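Side-chain contact in hydrolase (Rhizobium meliloti, PDB 5HOE), which probably hydrolyses ester bonds as a GDSL-type acylhydrolase of the SGNH superfamily, acting as an octameric carbohydrate acetylesterase: residues G50-A53 and A54-D58. Sequence-based numbering, arbitrary orientation.
Sequences GAMA and ARLGD
Leu56 lies one turn after Met52 on helix 48-56, and the pair is a compact example of i to i+4 packing at the C-terminal end of a helix. Followed outward, Leu56 first sets CB 3.4 Å from Met52 O. Leu56 CG comes to 3.3 Å from Met52 O, because chi1 of -73° turns it anti to the carbonyl carbon, beside the backbone N. Leu56 CD1 then goes on to the Met52 side chain, lying 3.7 Å from Met52 CG and 4.1 Å from both Met52 SD and CE. Met52 runs extended as far as SD and bends at chi3 (62°), which keeps CE near that methyl. In the backbone, Leu56 N donates to Met52 O at 2.9 Å. One residue on, Gly57 N reaches Ala53 O at 3.0 Å in the last of these backbone bonds; positive phi (96°) then takes the chain out of the helix, a backbone shape suited to glycine. Within this SGNH-type fold, Met52 and Ala53 rest on Ile62 of strand 60-66, an edge strand of the parallel sheet within this chain, while Met52 also touches Ile222 and Ala223, joining helix 48-56 to helix 212-229.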
loop_
_atom_site.group_PDB
_atom_site.type_symbol
_atom_site.label_atom_id
_atom_site.label_comp_id
_atom_site.label_asym_id
_atom_site.label_seq_id
_atom_site.Cartn_x
_atom_site.Cartn_y
_atom_site.Cartn_z
ATOM N N GLY A 50 3.580 38.640 10.691
ATOM C CA GLY A 50 3.127 40.003 10.433
ATOM C C GLY A 50 4.079 41.047 10.982
ATOM O O GLY A 50 4.259 42.120 10.383
ATOM N N ALA A 51 4.685 40.760 12.129
ATOM C CA ALA A 51 5.717 41.625 12.689
ATOM C C ALA A 51 6.967 41.651 11.816
ATOM O O ALA A 51 7.593 42.707 11.654
ATOM C CB ALA A 51 6.056 41.159 14.107
ATOM N N MET A 52 7.364 40.500 11.265
ATOM C CA MET A 52 8.490 40.472 10.332
ATOM C C MET A 52 8.164 41.272 9.080
ATOM O O MET A 52 8.992 42.070 8.602
ATOM C CB MET A 52 8.818 39.022 9.961
ATOM C CG MET A 52 10.037 38.889 9.059
ATOM S SD MET A 52 10.213 37.304 8.235
ATOM C CE MET A 52 8.746 37.232 7.214
ATOM N N ALA A 53 6.938 41.114 8.559
ATOM C CA ALA A 53 6.540 41.851 7.357
ATOM C C ALA A 53 6.557 43.358 7.591
ATOM O O ALA A 53 6.960 44.131 6.707
ATOM C CB ALA A 53 5.153 41.396 6.905
ATOM N N ALA A 54 6.112 43.803 8.769
ATOM C CA ALA A 54 6.116 45.228 9.068
ATOM C C ALA A 54 7.537 45.788 9.057
ATOM O O ALA A 54 7.789 46.866 8.502
ATOM C CB ALA A 54 5.458 45.466 10.425
ATOM N N ARG A 55 8.482 45.072 9.668
ATOM C CA ARG A 55 9.867 45.543 9.690
ATOM C C ARG A 55 10.490 45.503 8.295
ATOM O O ARG A 55 11.254 46.401 7.921
ATOM C CB ARG A 55 10.675 44.687 10.674
ATOM C CG ARG A 55 12.135 45.080 10.845
ATOM C CD ARG A 55 12.311 46.224 11.854
ATOM N NE ARG A 55 13.347 45.904 12.840
ATOM C CZ ARG A 55 13.285 46.202 14.133
ATOM N NH1 ARG A 55 12.231 46.827 14.634
ATOM N NH2 ARG A 55 14.283 45.863 14.933
ATOM N N LEU A 56 10.158 44.481 7.502
ATOM C CA LEU A 56 10.753 44.339 6.173
ATOM C C LEU A 56 10.281 45.422 5.203
ATOM O O LEU A 56 11.070 45.898 4.379
ATOM C CB LEU A 56 10.459 42.944 5.618
ATOM C CG LEU A 56 11.247 41.803 6.259
ATOM C CD1 LEU A 56 10.739 40.463 5.752
ATOM C CD2 LEU A 56 12.740 41.944 5.954
ATOM N N GLY A 57 9.008 45.812 5.265
ATOM C CA GLY A 57 8.480 46.851 4.394
ATOM C C GLY A 57 7.786 46.284 3.165
ATOM O O GLY A 57 7.737 45.075 2.930
ATOM N N ASP A 58 7.233 47.186 2.356
ATOM C CA ASP A 58 6.417 46.745 1.226
ATOM C C ASP A 58 7.237 46.298 0.017
ATOM O O ASP A 58 6.654 45.996 -1.031
ATOM C CB ASP A 58 5.385 47.807 0.843
ATOM C CG ASP A 58 6.015 49.114 0.456
ATOM O OD1 ASP A 58 7.086 49.089 -0.187
ATOM O OD2 ASP A 58 5.440 50.168 0.798
#